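PDB 5Y5A: KLLA0F20702p from Kluyveromyces lactis, which probably acts as the Est1 subunit of yeast telomerase and helps recruit it to telomeres by binding Cdc13, this chain being its helical N-terminal part. Local coordinates for residues Ile350-Tyr354 against Lys408-Glu413; Ile358-Phe362 against Met419-Met425; Asp364-Ile369 against Phe397-Phe402; Arg478-Tyr482 against Gly518-Leu524. All blocks are in the same frame, centred on the assembly; numbering follows the deposited sequence.

Contact 1: residues Ile350-Tyr354 against Lys408-Glu413; sequences IEIRY and KVIMKE
Residues 350-354 are helical and lie inside the long helix 339-379. Residues 408-410 are still helical, with a wider pi-type turn; the chain then passes into the loop before helix 421-433. Two bonds tighten the turn that follows: K412 N to V409 O and E413 N to I410 O, both 2.9 Å. The closest CA pair is E351 and K408, 5.6 Å apart. I350 (m,t) places CG2 3.8 Å from V409 CG2, and also packs on F401, H404 and L405 of helix 385-410. E351 is extended (t,t), and its OE2 is 3.7 Å from K408 CD. K408 NZ stays 4.4 Å from E351 OE2, so the charges are near without a salt bridge. Y354 takes the p rotamer and reaches across the gap. V409 CG1 sits over one face of its ring, a CH-pi contact 4.1 Å from the centroid. The ring also approaches K408 O, at 4.0 Å from CE2. At its tip, Y354 OH lies 3.7 Å from K412 CB and donates a 2.5 Å hydrogen bond to E413 OE1. E413 OE2 bonds to N416 ND2, further along the same loop. The contact joins successive helices 339-379 and 385-410 of the Est1 DNA/RNA binding domain, a helical family related to TPR proteins. One face of the Y354 ring thus meets apolar V409, while its hydroxyl meets a carboxylate that also bonds N416.

Contact 2: residues Ile358-Phe362 against Met419-Met425; sequences ISMIF and MFQYLAM
Residues 358-362 continue helix 339-379, kinked where the N of S359 and M360 lacks a bond to the turn before. Residues 421-425 lie in helix 421-433, and M419 is extended before it. The two helical pieces run nearly parallel, at 14°, with axes 10.3 Å apart. The nearest CA atoms are those of F362 and Q421 (6.6 Å). With antiparallel helix 385-410 between them in sequence, this is consistent with the all-helical Est1 DNA/RNA binding domain, of the TPR clan. I358 (t,p) puts CD1 3.5 Å from Y422 CE1 and 3.8 Å from M425 CE, while its CG2 meets M419 CE at 3.7 Å. Its CG1 lies 3.8 Å from Q421 CB and, off-centre, 4.2 Å from the Y422 ring centroid (CH-pi). F362 (t) receives the edge of F420 on its ring face, T-shaped, with centroids 5.8 Å apart and planes at 73°. F362 CD1 touches M425 CG (3.4 Å) and its CE1 touches A424 CB (3.8 Å). A water bridges S359 OG (3.1 Å) and Q421 NE2 (3.0 Å), accepting from the latter.

Contact 3: residues Asp364-Ile369 against Phe397-Phe402; sequences DLILLI and FIFKFF
Both segments are regular helix. Residues 364-369 belong to helix 339-379 and residues 397-402 to helix 385-410. The axes of the two short segments pass 10.9 Å apart and run close to antiparallel, at 160° (signed crossing angle -160°). The CA atoms pair L368 with I398 at 7.0 Å and L365 with F402 at 8.1 Å. Large side chains fill this wide spacing. L368 (t,p) is central and points toward the other helix. Its CD2 lies 3.6 Å from F401 CG, its CD1 3.9 Å from F397 CE2, and its CG 3.9 Å from I398 CG1. I398 is m,t. F397 and F401 are both t. F401 reaches past L368, so that its CE2 is 4.1 Å from L365 CA and its CZ is 4.2 Å from D364 CB. F402 instead is m, with chi2 near 8°. L365 (t,p) turns its end to it, with CD1 3.4 Å from F402 CE1. I369 (m,t) meets the edge of the same ring, with CG1 3.9 Å from F402 CZ. No hydrogen bond crosses the interface, and every touching residue is buried. This is the apolar inside of an antiparallel helical hairpin in the Est1 DNA/RNA binding domain. Helix 421-433 lies against the L365 and I369 side through M425, I428 and W432. Helix 318-325 meets L367, L368 and F397 through L318, L320 and I321.

Contact 4: residues Arg478-Tyr482 against Gly518-Leu524; sequences RDYFY and GKSKNKL
This is a loop-to-loop contact. Residues 478-482 lead into helix 483-487, and residues 518-524 connect helix 512-515 to helix 526-546. Neither segment is regular. G518 has positive phi (80°) and is the C' residue of a Schellman motif that ends helix 512-515, with K519 N bonded to D514 O and G518 N to R515 O. The nearest CA pairs are F481 with G518 (5.0 Å) and D479 with N522 (7.2 Å). At the first pair, G518 CA makes a CA-H...O contact with F481 O, 3.5 Å away. Y480 is extended (phi/psi -162/166) and takes the p rotamer, so its ring enters the curve of 518-524. Its CD2 is 3.6 Å from S520 OG, and its CE2 4.2 Å from L524 CG. L524 N donates a 3.0 Å hydrogen bond to Y480 OH, which also bonds to E529 of helix 526-546. Y482 is the N-cap of helix 483-487, its N bonded to D485, and its OH bonds to S532. F481 turns its side chain elsewhere and packs on the bound peptide, presumably from Cdc13. The hydroxyl of Y480, a buried residue, therefore joins L524 N to the acidic side chain of E529, beside a residue that meets the peptide.

Contacts 1, 2 and 3 all use helix 339-379, in the order 350-354, 358-362 and 364-369. Their centres lie 10 to 15 Å apart, and each touches the other two. Contacts 1 and 3 join that helix to helix 385-410, whereas contact 2 joins it to helix 421-433. Contact 3 is nested within the loops closed by contacts 1 and 2, whose own segments alternate along the chain. Y422 links contacts 1 and 2, M425 meets L365 between 2 and 3, and I350 meets F401 between 1 and 3. The three helices thus pack as one bundle in the TPR-clan Est1 DNA/RNA binding domain. Contact 4 comes later, about 19 Å from contact 2 between centres, where F481 meets the bound peptide.

Contact 1: residues Ile350-Tyr354 against Lys408-Glu413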
# COMPACT_ATOMS: atom_id res chain seq x y z
N ILE A 350 -1.49 -2.20 -22.16
CA ILE A 350 -1.14 -3.40 -21.40
C ILE A 350 -0.71 -4.54 -22.35
O ILE A 350 0.28 -5.21 -22.10
CB ILE A 350 -2.31 -3.85 -20.50
CG1 ILE A 350 -2.52 -2.84 -19.37
CG2 ILE A 350 -2.07 -5.25 -19.91
CD1 ILE A 350 -3.69 -3.16 -18.45
N GLU A 351 -1.43 -4.71 -23.45
CA GLU A 351 -1.13 -5.77 -24.42
C GLU A 351 0.16 -5.50 -25.18
O GLU A 351 0.97 -6.40 -25.39
CB GLU A 351 -2.30 -5.93 -25.39
CG GLU A 351 -2.10 -6.94 -26.49
CD GLU A 351 -3.40 -7.25 -27.21
OE1 GLU A 351 -4.42 -6.59 -26.91
OE2 GLU A 351 -3.41 -8.15 -28.07
N ILE A 352 0.36 -4.24 -25.57
CA ILE A 352 1.47 -3.89 -26.46
C ILE A 352 2.73 -3.48 -25.70
O ILE A 352 3.85 -3.66 -26.19
CB ILE A 352 1.03 -2.75 -27.42
CG1 ILE A 352 -0.17 -3.19 -28.26
CG2 ILE A 352 2.17 -2.30 -28.32
CD1 ILE A 352 -0.64 -2.16 -29.26
N ARG A 353 2.56 -2.93 -24.50
CA ARG A 353 3.68 -2.27 -23.81
C ARG A 353 3.94 -2.81 -22.41
O ARG A 353 4.45 -2.08 -21.56
CB ARG A 353 3.41 -0.76 -23.72
CG ARG A 353 3.05 -0.06 -25.04
CD ARG A 353 4.23 0.05 -25.98
NE ARG A 353 3.84 0.66 -27.25
CZ ARG A 353 4.69 0.99 -28.21
NH1 ARG A 353 5.99 0.79 -28.06
NH2 ARG A 353 4.24 1.54 -29.33
N TYR A 354 3.60 -4.07 -22.15
CA TYR A 354 3.72 -4.59 -20.80
C TYR A 354 5.17 -4.79 -20.35
O TYR A 354 5.47 -4.69 -19.16
CB TYR A 354 2.95 -5.91 -20.65
CG TYR A 354 3.51 -7.08 -21.43
CD1 TYR A 354 4.58 -7.83 -20.93
CD2 TYR A 354 2.96 -7.46 -22.64
CE1 TYR A 354 5.09 -8.90 -21.64
CE2 TYR A 354 3.46 -8.54 -23.36
CZ TYR A 354 4.53 -9.26 -22.85
OH TYR A 354 5.03 -10.33 -23.54
N LYS A 408 -3.17 -11.93 -22.45
CA LYS A 408 -2.24 -11.18 -23.29
C LYS A 408 -0.87 -10.98 -22.64
O LYS A 408 0.07 -10.57 -23.32
CB LYS A 408 -2.82 -9.81 -23.67
CG LYS A 408 -4.24 -9.84 -24.22
CD LYS A 408 -4.34 -10.62 -25.52
CE LYS A 408 -5.77 -10.65 -26.02
NZ LYS A 408 -5.94 -11.58 -27.16
N VAL A 409 -0.75 -11.26 -21.35
CA VAL A 409 0.53 -10.98 -20.70
C VAL A 409 1.16 -12.22 -20.06
O VAL A 409 2.22 -12.67 -20.50
CB VAL A 409 0.40 -9.86 -19.62
CG1 VAL A 409 1.76 -9.52 -19.05
CG2 VAL A 409 -0.25 -8.62 -20.22
N ILE A 410 0.52 -12.76 -19.03
CA ILE A 410 1.10 -13.88 -18.29
C ILE A 410 1.29 -15.10 -19.21
O ILE A 410 2.31 -15.78 -19.11
CB ILE A 410 0.22 -14.27 -17.08
CG1 ILE A 410 -0.03 -13.05 -16.18
CG2 ILE A 410 0.88 -15.38 -16.28
CD1 ILE A 410 -0.97 -13.32 -14.99
N MET A 411 0.35 -15.34 -20.12
CA MET A 411 0.47 -16.45 -21.06
C MET A 411 1.69 -16.30 -21.97
O MET A 411 2.25 -17.29 -22.44
CB MET A 411 -0.79 -16.60 -21.92
CG MET A 411 -1.95 -17.30 -21.22
SD MET A 411 -1.63 -19.04 -20.89
CE MET A 411 -1.86 -19.73 -22.53
N LYS A 412 2.10 -15.06 -22.21
CA LYS A 412 3.28 -14.81 -23.05
C LYS A 412 4.56 -14.76 -22.22
O LYS A 412 5.65 -14.62 -22.78
CB LYS A 412 3.13 -13.50 -23.84
CG LYS A 412 1.85 -13.38 -24.67
CD LYS A 412 1.97 -12.28 -25.73
CE LYS A 412 0.62 -11.98 -26.37
NZ LYS A 412 0.72 -10.96 -27.46
N GLU A 413 4.45 -14.87 -20.90
CA GLU A 413 5.62 -14.70 -20.04
C GLU A 413 5.75 -15.71 -18.90
O GLU A 413 6.52 -15.48 -17.96
CB GLU A 413 5.62 -13.29 -19.44
CG GLU A 413 5.64 -12.17 -20.46
CD GLU A 413 6.93 -12.11 -21.25
OE1 GLU A 413 6.94 -11.51 -22.35
OE2 GLU A 413 7.95 -12.66 -20.77

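Contact 2: residues Ile358-Phe362 against Met419-Met425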
# COMPACT_ATOMS: atom_id res chain seq x y z
N ILE A 358 5.68 -3.42 -16.58
CA ILE A 358 4.98 -4.47 -15.84
C ILE A 358 4.79 -4.10 -14.36
O ILE A 358 3.81 -4.51 -13.75
CB ILE A 358 5.73 -5.82 -15.95
CG1 ILE A 358 4.86 -6.98 -15.49
CG2 ILE A 358 7.04 -5.80 -15.17
CD1 ILE A 358 3.59 -7.17 -16.30
N SER A 359 5.70 -3.31 -13.81
CA SER A 359 5.61 -2.94 -12.41
C SER A 359 4.36 -2.09 -12.14
O SER A 359 3.73 -2.22 -11.10
CB SER A 359 6.87 -2.20 -11.97
OG SER A 359 6.70 -1.65 -10.68
N MET A 360 4.02 -1.23 -13.10
CA MET A 360 2.82 -0.40 -12.98
C MET A 360 1.57 -1.24 -13.22
O MET A 360 0.49 -0.98 -12.66
CB MET A 360 2.89 0.79 -13.96
CG MET A 360 1.68 1.73 -13.88
SD MET A 360 1.47 2.49 -12.23
CE MET A 360 2.93 3.52 -12.21
N ILE A 361 1.69 -2.27 -14.05
CA ILE A 361 0.55 -3.14 -14.33
C ILE A 361 0.22 -3.94 -13.08
O ILE A 361 -0.94 -4.16 -12.73
CB ILE A 361 0.82 -4.07 -15.52
CG1 ILE A 361 0.83 -3.25 -16.82
CG2 ILE A 361 -0.22 -5.18 -15.58
CD1 ILE A 361 1.40 -3.98 -18.02
N PHE A 362 1.28 -4.35 -12.39
CA PHE A 362 1.17 -5.05 -11.13
C PHE A 362 0.43 -4.17 -10.12
O PHE A 362 -0.50 -4.62 -9.45
CB PHE A 362 2.57 -5.41 -10.65
CG PHE A 362 2.61 -6.28 -9.42
CD1 PHE A 362 2.53 -7.66 -9.53
CD2 PHE A 362 2.76 -5.73 -8.16
CE1 PHE A 362 2.58 -8.47 -8.40
CE2 PHE A 362 2.82 -6.54 -7.03
CZ PHE A 362 2.72 -7.90 -7.16
N MET A 419 11.53 -11.79 -14.16
CA MET A 419 10.57 -10.86 -13.59
C MET A 419 9.54 -11.60 -12.73
O MET A 419 8.76 -12.40 -13.24
CB MET A 419 9.88 -10.07 -14.70
CG MET A 419 10.84 -9.31 -15.61
SD MET A 419 11.77 -7.99 -14.78
CE MET A 419 10.46 -6.87 -14.30
N PHE A 420 9.53 -11.31 -11.44
CA PHE A 420 8.65 -12.01 -10.52
C PHE A 420 7.19 -11.68 -10.80
O PHE A 420 6.32 -12.48 -10.48
CB PHE A 420 9.01 -11.68 -9.06
CG PHE A 420 8.56 -10.31 -8.61
CD1 PHE A 420 7.31 -10.11 -8.05
CD2 PHE A 420 9.41 -9.22 -8.74
CE1 PHE A 420 6.90 -8.85 -7.65
CE2 PHE A 420 9.01 -7.95 -8.34
CZ PHE A 420 7.75 -7.77 -7.79
N GLN A 421 6.94 -10.52 -11.40
CA GLN A 421 5.56 -9.99 -11.44
C GLN A 421 4.57 -10.87 -12.20
O GLN A 421 3.39 -10.92 -11.86
CB GLN A 421 5.53 -8.59 -12.06
CG GLN A 421 6.12 -7.50 -11.20
CD GLN A 421 7.58 -7.25 -11.52
OE1 GLN A 421 8.22 -8.03 -12.24
NE2 GLN A 421 8.12 -6.16 -10.98
N TYR A 422 5.05 -11.55 -13.23
CA TYR A 422 4.17 -12.32 -14.10
C TYR A 422 3.42 -13.41 -13.35
O TYR A 422 2.19 -13.44 -13.38
CB TYR A 422 4.97 -12.89 -15.26
CG TYR A 422 5.43 -11.80 -16.18
CD1 TYR A 422 4.51 -11.05 -16.90
CD2 TYR A 422 6.77 -11.48 -16.30
CE1 TYR A 422 4.90 -10.04 -17.74
CE2 TYR A 422 7.18 -10.45 -17.14
CZ TYR A 422 6.24 -9.73 -17.86
OH TYR A 422 6.62 -8.71 -18.70
N LEU A 423 4.14 -14.28 -12.65
CA LEU A 423 3.48 -15.34 -11.89
C LEU A 423 2.96 -14.83 -10.54
O LEU A 423 2.03 -15.39 -9.97
CB LEU A 423 4.42 -16.52 -11.70
CG LEU A 423 4.76 -17.32 -12.98
CD1 LEU A 423 5.48 -18.61 -12.64
CD2 LEU A 423 3.51 -17.62 -13.80
N ALA A 424 3.56 -13.75 -10.03
CA ALA A 424 3.08 -13.13 -8.79
C ALA A 424 1.66 -12.61 -8.95
O ALA A 424 0.85 -12.70 -8.03
CB ALA A 424 4.00 -12.00 -8.35
N MET A 425 1.35 -12.06 -10.12
CA MET A 425 0.01 -11.57 -10.40
C MET A 425 -1.01 -12.71 -10.38
O MET A 425 -2.11 -12.55 -9.86
CB MET A 425 -0.04 -10.83 -11.75
CG MET A 425 0.55 -9.41 -11.69
SD MET A 425 0.34 -8.43 -13.19
CE MET A 425 1.19 -9.44 -14.40
O HOH W 1 6.65 -4.33 -9.16

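Contact 3: residues Asp364-Ile369 against Phe397-Phe402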
# COMPACT_ATOMS: atom_id res chain seq x y z
N ASP A 364 -1.57 -1.70 -10.73
CA ASP A 364 -2.94 -1.56 -11.20
C ASP A 364 -3.83 -2.72 -10.75
O ASP A 364 -4.98 -2.51 -10.38
CB ASP A 364 -2.97 -1.45 -12.73
CG ASP A 364 -2.62 -0.06 -13.24
OD1 ASP A 364 -2.19 0.80 -12.44
OD2 ASP A 364 -2.78 0.16 -14.47
N LEU A 365 -3.28 -3.93 -10.80
CA LEU A 365 -4.00 -5.13 -10.37
C LEU A 365 -4.40 -5.04 -8.90
O LEU A 365 -5.56 -5.24 -8.55
CB LEU A 365 -3.14 -6.38 -10.61
CG LEU A 365 -3.67 -7.67 -10.00
CD1 LEU A 365 -4.90 -8.17 -10.74
CD2 LEU A 365 -2.59 -8.75 -9.96
N ILE A 366 -3.44 -4.72 -8.04
CA ILE A 366 -3.73 -4.62 -6.61
C ILE A 366 -4.68 -3.46 -6.28
O ILE A 366 -5.59 -3.62 -5.46
CB ILE A 366 -2.44 -4.46 -5.81
CG1 ILE A 366 -1.50 -5.63 -6.11
CG2 ILE A 366 -2.75 -4.38 -4.32
CD1 ILE A 366 -0.05 -5.29 -5.85
N LEU A 367 -4.46 -2.30 -6.90
CA LEU A 367 -5.38 -1.18 -6.76
C LEU A 367 -6.81 -1.61 -7.07
O LEU A 367 -7.74 -1.34 -6.32
CB LEU A 367 -4.96 -0.03 -7.67
CG LEU A 367 -5.97 1.10 -7.91
CD1 LEU A 367 -6.17 1.93 -6.64
CD2 LEU A 367 -5.50 1.99 -9.05
N LEU A 368 -6.97 -2.30 -8.20
CA LEU A 368 -8.27 -2.75 -8.68
C LEU A 368 -8.93 -3.75 -7.74
O LEU A 368 -10.12 -3.62 -7.42
CB LEU A 368 -8.11 -3.38 -10.07
CG LEU A 368 -9.40 -3.79 -10.78
CD1 LEU A 368 -10.29 -2.57 -10.98
CD2 LEU A 368 -9.08 -4.49 -12.10
N ILE A 369 -8.17 -4.75 -7.29
CA ILE A 369 -8.67 -5.71 -6.30
C ILE A 369 -9.13 -4.98 -5.04
O ILE A 369 -10.24 -5.19 -4.55
CB ILE A 369 -7.60 -6.77 -5.95
CG1 ILE A 369 -7.56 -7.84 -7.04
CG2 ILE A 369 -7.90 -7.43 -4.59
CD1 ILE A 369 -6.35 -8.75 -6.95
N PHE A 397 -16.09 -6.29 -14.68
CA PHE A 397 -14.99 -5.50 -15.22
C PHE A 397 -13.66 -5.97 -14.64
O PHE A 397 -12.66 -6.07 -15.35
CB PHE A 397 -15.17 -4.00 -14.93
CG PHE A 397 -13.93 -3.19 -15.22
CD1 PHE A 397 -13.52 -2.98 -16.53
CD2 PHE A 397 -13.16 -2.68 -14.18
CE1 PHE A 397 -12.36 -2.25 -16.81
CE2 PHE A 397 -12.01 -1.95 -14.45
CZ PHE A 397 -11.60 -1.74 -15.77
N ILE A 398 -13.66 -6.26 -13.35
CA ILE A 398 -12.44 -6.71 -12.69
C ILE A 398 -11.96 -8.01 -13.32
O ILE A 398 -10.77 -8.16 -13.63
CB ILE A 398 -12.66 -6.87 -11.18
CG1 ILE A 398 -12.88 -5.48 -10.56
CG2 ILE A 398 -11.46 -7.54 -10.52
CD1 ILE A 398 -13.07 -5.48 -9.08
N PHE A 399 -12.87 -8.95 -13.55
CA PHE A 399 -12.46 -10.23 -14.12
C PHE A 399 -12.13 -10.10 -15.61
O PHE A 399 -11.34 -10.87 -16.14
CB PHE A 399 -13.51 -11.30 -13.86
CG PHE A 399 -13.35 -11.95 -12.51
CD1 PHE A 399 -13.83 -11.34 -11.37
CD2 PHE A 399 -12.63 -13.12 -12.39
CE1 PHE A 399 -13.65 -11.92 -10.12
CE2 PHE A 399 -12.44 -13.70 -11.13
CZ PHE A 399 -12.96 -13.10 -10.01
N LYS A 400 -12.71 -9.10 -16.26
CA LYS A 400 -12.31 -8.76 -17.62
C LYS A 400 -10.83 -8.37 -17.63
O LYS A 400 -10.06 -8.79 -18.49
CB LYS A 400 -13.18 -7.62 -18.16
CG LYS A 400 -12.86 -7.25 -19.59
CD LYS A 400 -13.80 -6.18 -20.11
CE LYS A 400 -13.48 -5.86 -21.57
NZ LYS A 400 -14.43 -4.88 -22.16
N PHE A 401 -10.43 -7.56 -16.64
CA PHE A 401 -9.04 -7.14 -16.47
C PHE A 401 -8.12 -8.33 -16.21
O PHE A 401 -7.04 -8.42 -16.80
CB PHE A 401 -8.94 -6.13 -15.32
CG PHE A 401 -7.60 -5.47 -15.21
CD1 PHE A 401 -7.33 -4.31 -15.93
CD2 PHE A 401 -6.62 -5.98 -14.38
CE1 PHE A 401 -6.10 -3.68 -15.83
CE2 PHE A 401 -5.38 -5.35 -14.27
CZ PHE A 401 -5.13 -4.21 -15.00
N PHE A 402 -8.57 -9.23 -15.33
CA PHE A 402 -7.87 -10.49 -15.05
C PHE A 402 -7.60 -11.28 -16.32
O PHE A 402 -6.46 -11.63 -16.62
CB PHE A 402 -8.69 -11.37 -14.10
CG PHE A 402 -8.69 -10.91 -12.66
CD1 PHE A 402 -8.13 -9.70 -12.30
CD2 PHE A 402 -9.25 -11.71 -11.68
CE1 PHE A 402 -8.14 -9.29 -10.98
CE2 PHE A 402 -9.26 -11.31 -10.36
CZ PHE A 402 -8.70 -10.09 -10.01

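Contact 4: residues Arg478-Tyr482 against Gly518-Leu524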
# COMPACT_ATOMS: atom_id res chain seq x y z
N ARG A 478 8.31 -23.43 1.45
CA ARG A 478 9.37 -22.48 1.18
C ARG A 478 10.00 -21.99 2.47
O ARG A 478 9.49 -22.26 3.56
CB ARG A 478 8.82 -21.30 0.40
CG ARG A 478 7.72 -20.59 1.15
CD ARG A 478 7.26 -19.40 0.38
NE ARG A 478 6.13 -18.73 1.00
CZ ARG A 478 5.67 -17.57 0.58
NH1 ARG A 478 6.27 -16.97 -0.45
NH2 ARG A 478 4.63 -16.99 1.18
N ASP A 479 11.10 -21.25 2.35
CA ASP A 479 11.85 -20.84 3.53
C ASP A 479 11.77 -19.35 3.83
O ASP A 479 12.22 -18.90 4.88
CB ASP A 479 13.31 -21.27 3.39
CG ASP A 479 13.48 -22.77 3.44
OD1 ASP A 479 12.62 -23.43 4.06
OD2 ASP A 479 14.45 -23.29 2.86
N TYR A 480 11.17 -18.59 2.91
CA TYR A 480 11.08 -17.15 3.07
C TYR A 480 10.01 -16.53 2.18
O TYR A 480 9.52 -17.17 1.25
CB TYR A 480 12.44 -16.49 2.80
CG TYR A 480 12.99 -16.71 1.40
CD1 TYR A 480 12.70 -15.83 0.37
CD2 TYR A 480 13.82 -17.80 1.11
CE1 TYR A 480 13.19 -16.01 -0.91
CE2 TYR A 480 14.32 -17.99 -0.17
CZ TYR A 480 14.01 -17.10 -1.17
OH TYR A 480 14.50 -17.28 -2.45
N PHE A 481 9.67 -15.28 2.47
CA PHE A 481 8.67 -14.54 1.69
C PHE A 481 9.24 -14.04 0.37
O PHE A 481 10.42 -13.68 0.29
CB PHE A 481 8.13 -13.36 2.50
CG PHE A 481 6.93 -13.68 3.34
CD1 PHE A 481 6.53 -15.00 3.53
CD2 PHE A 481 6.19 -12.67 3.93
CE1 PHE A 481 5.42 -15.29 4.30
CE2 PHE A 481 5.08 -12.96 4.70
CZ PHE A 481 4.69 -14.27 4.88
N TYR A 482 8.40 -14.01 -0.66
CA TYR A 482 8.79 -13.47 -1.96
C TYR A 482 8.36 -12.00 -2.07
O TYR A 482 7.67 -11.49 -1.18
CB TYR A 482 8.19 -14.30 -3.10
CG TYR A 482 8.62 -15.76 -3.10
CD1 TYR A 482 9.84 -16.14 -2.56
CD2 TYR A 482 7.81 -16.75 -3.63
CE1 TYR A 482 10.24 -17.46 -2.54
CE2 TYR A 482 8.20 -18.08 -3.62
CZ TYR A 482 9.41 -18.43 -3.07
OH TYR A 482 9.80 -19.74 -3.06
N GLY A 518 12.18 -11.34 2.99
CA GLY A 518 12.94 -11.88 1.88
C GLY A 518 14.40 -12.19 2.14
O GLY A 518 15.11 -12.60 1.22
N LYS A 519 14.86 -12.02 3.37
CA LYS A 519 16.27 -12.22 3.69
C LYS A 519 16.52 -13.51 4.47
O LYS A 519 15.92 -13.74 5.52
CB LYS A 519 16.81 -11.01 4.46
CG LYS A 519 16.94 -9.78 3.58
CD LYS A 519 17.20 -8.50 4.36
CE LYS A 519 17.18 -7.31 3.41
NZ LYS A 519 17.14 -5.98 4.08
N SER A 520 17.40 -14.35 3.94
CA SER A 520 17.77 -15.60 4.60
C SER A 520 19.07 -16.15 4.03
O SER A 520 19.55 -15.70 3.00
CB SER A 520 16.65 -16.64 4.45
OG SER A 520 16.75 -17.33 3.22
N LYS A 521 19.62 -17.14 4.73
CA LYS A 521 20.82 -17.83 4.27
C LYS A 521 20.51 -18.66 3.03
O LYS A 521 21.33 -18.81 2.13
CB LYS A 521 21.39 -18.71 5.37
CG LYS A 521 21.49 -18.04 6.73
CD LYS A 521 22.09 -18.98 7.77
CE LYS A 521 22.16 -18.33 9.14
NZ LYS A 521 22.80 -19.21 10.16
N ASN A 522 19.29 -19.20 3.00
CA ASN A 522 18.82 -19.94 1.84
C ASN A 522 18.03 -19.05 0.90
O ASN A 522 16.81 -19.05 0.91
CB ASN A 522 17.96 -21.13 2.28
CG ASN A 522 17.30 -21.83 1.10
OD1 ASN A 522 16.08 -21.76 0.92
ND2 ASN A 522 18.11 -22.52 0.30
N LYS A 523 18.74 -18.27 0.09
CA LYS A 523 18.09 -17.55 -0.99
C LYS A 523 18.24 -18.36 -2.27
O LYS A 523 19.32 -18.85 -2.59
CB LYS A 523 18.67 -16.15 -1.17
CG LYS A 523 17.97 -15.34 -2.25
CD LYS A 523 18.56 -13.94 -2.34
CE LYS A 523 17.88 -13.13 -3.44
NZ LYS A 523 18.44 -11.75 -3.55
N LEU A 524 17.14 -18.52 -2.98
CA LEU A 524 17.11 -19.34 -4.18
C LEU A 524 17.42 -18.49 -5.40
O LEU A 524 17.27 -17.27 -5.37
CB LEU A 524 15.75 -20.01 -4.32
CG LEU A 524 15.28 -20.81 -3.11
CD1 LEU A 524 13.79 -21.09 -3.18
CD2 LEU A 524 16.08 -22.11 -3.01